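Local atomic coordinates of 3-oxoacyl-[acyl-carrier-protein] synthase 2 (Rickettsia rickettsii, PDB entry 4JGA), a protein that probably catalyses the decarboxylative condensation of malonyl-acyl carrier protein with a growing acyl chain, the elongation step of bacterial fatty acid synthesis. Residues W37-V41 with R381-P387; K351-S355 with I400-A404; E372-S376 with V415-S419. All coordinates share one frame; numbering follows the deposited sequence.

Contact 1 (W37-V41 with R381-P387)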
# COMPACT_ATOMS: atom_id res chain seq x y z
N TRP A 37 9.21 -21.68 -14.36
CA TRP A 37 9.72 -22.66 -13.40
C TRP A 37 10.67 -23.63 -14.08
O TRP A 37 11.71 -23.93 -13.52
CB TRP A 37 8.56 -23.38 -12.70
CG TRP A 37 8.97 -24.39 -11.71
CD1 TRP A 37 8.67 -25.74 -11.72
CD2 TRP A 37 9.76 -24.17 -10.54
NE1 TRP A 37 9.24 -26.34 -10.64
CE2 TRP A 37 9.91 -25.41 -9.90
CE3 TRP A 37 10.35 -23.04 -9.98
CZ2 TRP A 37 10.62 -25.55 -8.70
CZ3 TRP A 37 11.06 -23.17 -8.82
CH2 TRP A 37 11.20 -24.41 -8.18
N LYS A 38 10.34 -24.08 -15.30
CA LYS A 38 11.30 -24.90 -16.05
C LYS A 38 12.63 -24.16 -16.20
O LYS A 38 13.70 -24.74 -15.97
CB LYS A 38 10.77 -25.36 -17.44
N ASN A 39 12.59 -22.89 -16.59
CA ASN A 39 13.83 -22.13 -16.77
C ASN A 39 14.62 -21.87 -15.50
O ASN A 39 15.86 -21.96 -15.50
CB ASN A 39 13.57 -20.82 -17.51
CG ASN A 39 13.36 -21.06 -18.99
OD1 ASN A 39 13.89 -22.02 -19.55
ND2 ASN A 39 12.59 -20.22 -19.62
N ILE A 40 13.90 -21.61 -14.40
CA ILE A 40 14.55 -21.48 -13.09
C ILE A 40 15.30 -22.75 -12.74
O ILE A 40 16.52 -22.73 -12.44
CB ILE A 40 13.53 -21.18 -11.99
CG1 ILE A 40 13.01 -19.73 -12.10
CG2 ILE A 40 14.11 -21.47 -10.61
CD1 ILE A 40 14.04 -18.64 -11.80
N VAL A 41 14.59 -23.87 -12.78
CA VAL A 41 15.20 -25.16 -12.42
C VAL A 41 16.37 -25.49 -13.34
O VAL A 41 17.38 -26.08 -12.89
CB VAL A 41 14.09 -26.24 -12.40
CG1 VAL A 41 14.65 -27.63 -12.44
CG2 VAL A 41 13.23 -26.05 -11.15
N ARG A 381 6.13 -28.75 -4.64
CA ARG A 381 5.47 -29.60 -5.65
C ARG A 381 6.45 -30.56 -6.34
O ARG A 381 6.13 -31.74 -6.51
CB ARG A 381 4.75 -28.78 -6.71
CG ARG A 381 3.84 -29.64 -7.59
CD ARG A 381 3.35 -28.93 -8.85
NE ARG A 381 4.46 -28.71 -9.76
CZ ARG A 381 4.42 -27.92 -10.83
NH1 ARG A 381 3.30 -27.30 -11.17
NH2 ARG A 381 5.50 -27.76 -11.56
N ASP A 382 7.64 -30.06 -6.70
CA ASP A 382 8.57 -30.82 -7.50
C ASP A 382 9.77 -31.35 -6.71
O ASP A 382 10.65 -31.96 -7.28
CB ASP A 382 9.04 -30.02 -8.72
CG ASP A 382 7.90 -29.72 -9.69
OD1 ASP A 382 6.81 -30.33 -9.57
OD2 ASP A 382 8.07 -28.82 -10.55
N GLN A 383 9.77 -31.13 -5.39
CA GLN A 383 10.84 -31.67 -4.53
C GLN A 383 12.20 -31.33 -5.13
O GLN A 383 13.07 -32.17 -5.35
CB GLN A 383 10.67 -33.17 -4.33
CG GLN A 383 9.37 -33.54 -3.63
CD GLN A 383 9.33 -33.06 -2.19
OE1 GLN A 383 10.01 -33.60 -1.32
NE2 GLN A 383 8.54 -32.02 -1.93
N ILE A 384 12.37 -30.04 -5.38
CA ILE A 384 13.60 -29.54 -5.92
C ILE A 384 13.84 -28.11 -5.49
O ILE A 384 12.92 -27.30 -5.44
CB ILE A 384 13.63 -29.69 -7.46
CG1 ILE A 384 15.03 -29.41 -7.99
CG2 ILE A 384 12.64 -28.78 -8.13
CD1 ILE A 384 15.21 -29.90 -9.41
N ALA A 385 15.09 -27.83 -5.14
CA ALA A 385 15.52 -26.51 -4.77
C ALA A 385 16.20 -25.88 -5.98
O ALA A 385 17.11 -26.48 -6.56
CB ALA A 385 16.53 -26.62 -3.63
N PRO A 386 15.75 -24.69 -6.37
CA PRO A 386 16.37 -23.99 -7.48
C PRO A 386 17.78 -23.48 -7.12
O PRO A 386 18.07 -23.26 -5.94
CB PRO A 386 15.39 -22.84 -7.75
CG PRO A 386 14.71 -22.61 -6.47
CD PRO A 386 14.67 -23.92 -5.75
N PRO A 387 18.66 -23.32 -8.12
CA PRO A 387 20.07 -22.98 -7.90
C PRO A 387 20.35 -21.50 -7.58
O PRO A 387 19.60 -20.60 -7.99
CB PRO A 387 20.71 -23.33 -9.25
CG PRO A 387 19.63 -23.01 -10.23
CD PRO A 387 18.33 -23.39 -9.55

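Contact 2 (K351-S355 with I400-A404)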
# COMPACT_ATOMS: atom_id res chain seq x y z
N LYS A 351 21.84 -29.15 7.64
CA LYS A 351 21.64 -29.61 6.26
C LYS A 351 20.64 -28.77 5.47
O LYS A 351 20.30 -29.11 4.36
CB LYS A 351 21.10 -31.03 6.25
CG LYS A 351 21.96 -32.06 6.95
CD LYS A 351 21.57 -33.44 6.46
CE LYS A 351 22.65 -34.44 6.77
NZ LYS A 351 22.32 -35.25 7.97
N VAL A 352 20.14 -27.70 6.06
CA VAL A 352 19.14 -26.91 5.39
C VAL A 352 19.72 -26.36 4.09
O VAL A 352 20.90 -26.02 4.02
CB VAL A 352 18.63 -25.77 6.29
CG1 VAL A 352 19.70 -24.70 6.47
CG2 VAL A 352 17.38 -25.16 5.69
N LEU A 353 18.87 -26.29 3.06
CA LEU A 353 19.24 -25.72 1.79
C LEU A 353 18.71 -24.30 1.75
O LEU A 353 17.61 -24.02 2.25
CB LEU A 353 18.64 -26.51 0.62
CG LEU A 353 19.49 -27.61 -0.04
CD1 LEU A 353 20.20 -28.51 0.95
CD2 LEU A 353 18.66 -28.41 -1.03
N MET A 354 19.47 -23.41 1.13
CA MET A 354 19.03 -22.03 0.88
C MET A 354 19.51 -21.59 -0.49
O MET A 354 20.65 -21.86 -0.84
CB MET A 354 19.56 -21.06 1.96
CG MET A 354 19.25 -19.59 1.67
SD MET A 354 19.42 -18.42 3.06
CE MET A 354 21.17 -18.23 3.19
N SER A 355 18.65 -20.92 -1.26
CA SER A 355 19.07 -20.37 -2.55
C SER A 355 18.37 -19.04 -2.85
O SER A 355 17.36 -18.71 -2.24
CB SER A 355 18.85 -21.37 -3.68
OG SER A 355 17.48 -21.49 -4.02
N ILE A 400 26.53 -23.35 5.02
CA ILE A 400 25.41 -24.20 4.64
C ILE A 400 25.40 -24.33 3.14
O ILE A 400 26.11 -23.62 2.45
CB ILE A 400 24.04 -23.64 5.09
CG1 ILE A 400 23.86 -22.21 4.61
CG2 ILE A 400 23.92 -23.71 6.60
CD1 ILE A 400 22.44 -21.75 4.81
N ASP A 401 24.59 -25.27 2.67
CA ASP A 401 24.43 -25.55 1.25
C ASP A 401 23.57 -24.45 0.58
O ASP A 401 22.38 -24.33 0.86
CB ASP A 401 23.79 -26.92 1.09
CG ASP A 401 23.81 -27.42 -0.34
OD1 ASP A 401 23.96 -26.62 -1.29
OD2 ASP A 401 23.69 -28.65 -0.48
N LEU A 402 24.18 -23.66 -0.29
CA LEU A 402 23.50 -22.57 -1.00
C LEU A 402 23.10 -22.98 -2.40
O LEU A 402 22.74 -22.13 -3.25
CB LEU A 402 24.38 -21.32 -1.06
CG LEU A 402 24.67 -20.65 0.29
CD1 LEU A 402 25.63 -19.47 0.12
CD2 LEU A 402 23.39 -20.22 1.02
N VAL A 403 23.12 -24.28 -2.65
CA VAL A 403 22.64 -24.83 -3.92
C VAL A 403 23.35 -24.12 -5.07
O VAL A 403 22.72 -23.66 -6.02
CB VAL A 403 21.10 -24.67 -4.09
CG1 VAL A 403 20.57 -25.63 -5.17
CG2 VAL A 403 20.36 -24.96 -2.80
N ALA A 404 24.67 -23.98 -4.95
CA ALA A 404 25.44 -23.31 -5.98
C ALA A 404 25.28 -23.96 -7.35
O ALA A 404 25.33 -25.18 -7.47
CB ALA A 404 26.91 -23.29 -5.61
O HOH W 1 23.25 -26.94 4.61

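Contact 3 (E372-S376 with V415-S419). With K (potassium ion), chain C.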
# COMPACT_ATOMS: atom_id res chain seq x y z
N GLU A 372 8.77 -15.18 -5.52
CA GLU A 372 9.58 -16.13 -4.79
C GLU A 372 8.73 -17.07 -3.90
O GLU A 372 9.11 -18.23 -3.67
CB GLU A 372 10.61 -15.37 -3.97
CG GLU A 372 11.73 -14.85 -4.86
CD GLU A 372 12.46 -13.62 -4.31
OE1 GLU A 372 12.39 -13.40 -3.07
OE2 GLU A 372 13.11 -12.91 -5.13
N PHE A 373 7.61 -16.57 -3.41
CA PHE A 373 6.61 -17.38 -2.72
C PHE A 373 6.10 -18.50 -3.64
O PHE A 373 5.94 -19.64 -3.22
CB PHE A 373 5.46 -16.50 -2.25
CG PHE A 373 4.34 -17.25 -1.56
CD1 PHE A 373 3.29 -17.76 -2.28
CD2 PHE A 373 4.37 -17.44 -0.18
CE1 PHE A 373 2.25 -18.45 -1.67
CE2 PHE A 373 3.34 -18.13 0.45
CZ PHE A 373 2.27 -18.63 -0.29
N ILE A 374 5.83 -18.15 -4.89
CA ILE A 374 5.44 -19.14 -5.90
C ILE A 374 6.54 -20.18 -6.15
O ILE A 374 6.27 -21.40 -6.15
CB ILE A 374 5.00 -18.43 -7.17
CG1 ILE A 374 3.67 -17.70 -6.90
CG2 ILE A 374 4.84 -19.41 -8.32
CD1 ILE A 374 3.23 -16.67 -7.94
N PHE A 375 7.78 -19.72 -6.34
CA PHE A 375 8.91 -20.66 -6.50
C PHE A 375 8.99 -21.61 -5.31
O PHE A 375 9.29 -22.80 -5.48
CB PHE A 375 10.25 -19.94 -6.69
CG PHE A 375 10.35 -19.13 -7.96
CD1 PHE A 375 9.57 -19.40 -9.06
CD2 PHE A 375 11.26 -18.08 -8.04
CE1 PHE A 375 9.71 -18.66 -10.22
CE2 PHE A 375 11.39 -17.31 -9.20
CZ PHE A 375 10.62 -17.61 -10.29
N SER A 376 8.71 -21.07 -4.11
CA SER A 376 8.75 -21.84 -2.87
C SER A 376 7.70 -22.97 -2.86
O SER A 376 8.01 -24.13 -2.51
CB SER A 376 8.60 -20.92 -1.66
OG SER A 376 9.70 -20.00 -1.55
N VAL A 415 8.99 -24.80 3.75
CA VAL A 415 9.81 -23.78 3.11
C VAL A 415 9.62 -22.42 3.78
O VAL A 415 8.50 -22.05 4.13
CB VAL A 415 9.46 -23.64 1.64
CG1 VAL A 415 10.25 -22.48 1.01
CG2 VAL A 415 9.76 -24.94 0.91
N LEU A 416 10.73 -21.71 3.97
CA LEU A 416 10.76 -20.35 4.46
C LEU A 416 11.20 -19.43 3.30
O LEU A 416 12.18 -19.73 2.61
CB LEU A 416 11.76 -20.21 5.63
CG LEU A 416 12.08 -18.80 6.14
CD1 LEU A 416 10.90 -18.22 6.89
CD2 LEU A 416 13.28 -18.81 7.06
N SER A 417 10.50 -18.32 3.12
CA SER A 417 10.87 -17.34 2.10
C SER A 417 10.93 -15.94 2.72
O SER A 417 9.99 -15.50 3.36
CB SER A 417 9.86 -17.37 0.94
OG SER A 417 10.23 -16.47 -0.09
N ASN A 418 12.05 -15.26 2.50
CA ASN A 418 12.32 -13.95 3.03
C ASN A 418 12.22 -12.82 2.00
O ASN A 418 12.60 -13.00 0.84
CB ASN A 418 13.74 -13.92 3.60
CG ASN A 418 13.95 -14.83 4.78
OD1 ASN A 418 13.02 -15.20 5.50
ND2 ASN A 418 15.19 -15.23 4.98
N SER A 419 11.81 -11.65 2.47
CA SER A 419 11.88 -10.41 1.69
C SER A 419 12.14 -9.22 2.58
O SER A 419 11.43 -9.05 3.60
CB SER A 419 10.58 -10.09 0.98
OG SER A 419 10.14 -11.16 0.19
K K C . 12.58 -14.96 -0.96
O HOH W 2 11.96 -11.04 -1.77

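Contact 1 (W37-V41 with R381-P387)
The last turn of helix 33-41 comes against the chain that leaves helix 368-382, the backbones drawing nearest at V41 and P386, whose CA atoms are 5.2 Å apart. The W37 indole reaches from the helix toward D382 and I384. With CG anti to the backbone N (chi1 -180°), the ring brings NE1 to D382 OD2, donating over 2.7 Å. The acceptor sits near the ring plane, at the indole edge, and the bond is bent, 144° at the hydrogen; ring and carboxylate planes are turned 42° apart. R381 holds the same carboxylate side-on, NE to OD1 and NH2 to OD2 in a salt bridge, so OD2 accepts from NE1 on its anti side and NH2 on its syn side, both from the same face of the carboxylate plane. Farther along, W37 CZ2 meets I384 CG2 at 3.9 Å, while V41 CG1 and I384 CD1 approach tip to tip at 3.8 Å. I40 lies alongside P386, with CG2 tightly packed on CB at 3.4 Å. A shared carboxylate beside apolar packing thus joins the N- and C-terminal halves of this thiolase-like fold. Two bonds from R381 fix the carboxylate's rotation, and the guanidinium probably stabilises the negative charge on the acceptor of the indole N-H.

Contact 2 (K351-S355 with I400-A404)
M354 carries its CG anti to the backbone N (chi1 174°) and then bends at chi3 (76°), a shape that lays CE against L402 CD2 at 3.7 Å and near I400 CD1 at 4.1 Å. In the facing segment 400-404, D401 also has CG anti to N, and OD1 accepts from V403 N at 2.8 Å, closing an Asx turn. This turn belongs to the long loop between strands 384-385 and 408-409, which runs beside 353-355, the outermost strand at one end of the main mixed sheet of the thiolase-like fold. The loop covers that strand without becoming a regular neighbour: M354 N donates to D401 O over 3.1 Å in a fairly straight bond, 160° at the hydrogen, and water 1 links V352 O to D401 N. Side chains settle on two sides of this seam. M354 and L402 lie side by side, joined by I400, and helix 331-345 packs on M354 and I400 through V341. Around L353 the company differs: its CD1 runs beside the D401 carboxylate, while V403 CG2 comes across L353 CG at 3.9 Å. D401 OD2 has its own partner in K408, a salt bridge that, with the turn, ties both carboxylate oxygens. V403 CG2 also reaches S355 CB, whose hydroxyl is hydrogen-bonded to Y322 and P386. Next to the hydrogen bond from M354 N, L402 CA lies 2.9 Å from M354 O in a CA-H...O contact.

Contact 3 (E372-S376 with V415-S419)
S376 and V415 meet where the helical segment 372-376 runs almost antiparallel to the strand segment 415-419 (169°), the axes of these segments 8.7 Å apart. S376 CB packs on V415 CG1 at 3.5 Å, and its hydroxyl, anti to the carbonyl carbon (chi1 -64°), turns back along the helix to donate to E372 O over 2.8 Å. S376 N reaches that carbonyl oxygen from the opposite face of its plane, so one acceptor takes two donors in this buried interface. One turn earlier, E372 extends its chain to carry OE1 to within 2.6 Å of the potassium ion. S417 swings OG anti to the backbone N (chi1 -177°), which turns the hydroxyl to the same ion at 2.9 Å, and N418 supplies its carbonyl oxygen at 2.7 Å; its side chain is held elsewhere, by S428 and E337. Water 2 donates to both E372 OE1 and S419 OG, a second link between helix and strand. The other carboxylate oxygen, E372 OE2, makes a salt bridge with K358. N324 and A325 complete a buried monovalent cation site of carboxylate, hydroxyl and carbonyl oxygens, set between a helix and the central sheet of this ketoacyl synthase fold.

Overall arrangement
Helix 368-382 serves two of the three contacts: its middle faces strand 414-421 in contact 3 and its end meets helix 33-41 in contact 1, with centres 12 Å apart. They touch directly where I40 CG1 packs on F375 CZ at 3.7 Å. Contact 2 lies 14 Å from each of the others, centre to centre. It joins contact 1 through a probable hydrogen bond of 2.7 Å between S355 OG and P386 O, but comes only to about 6 Å of contact 3 at the nearest atoms, although both reach the same sheet. The potassium ion sits within contact 3, about 10 Å from the side chain of P386 and 9 Å from that of M354; the sodium ion is about 6 Å from the side chain of V352.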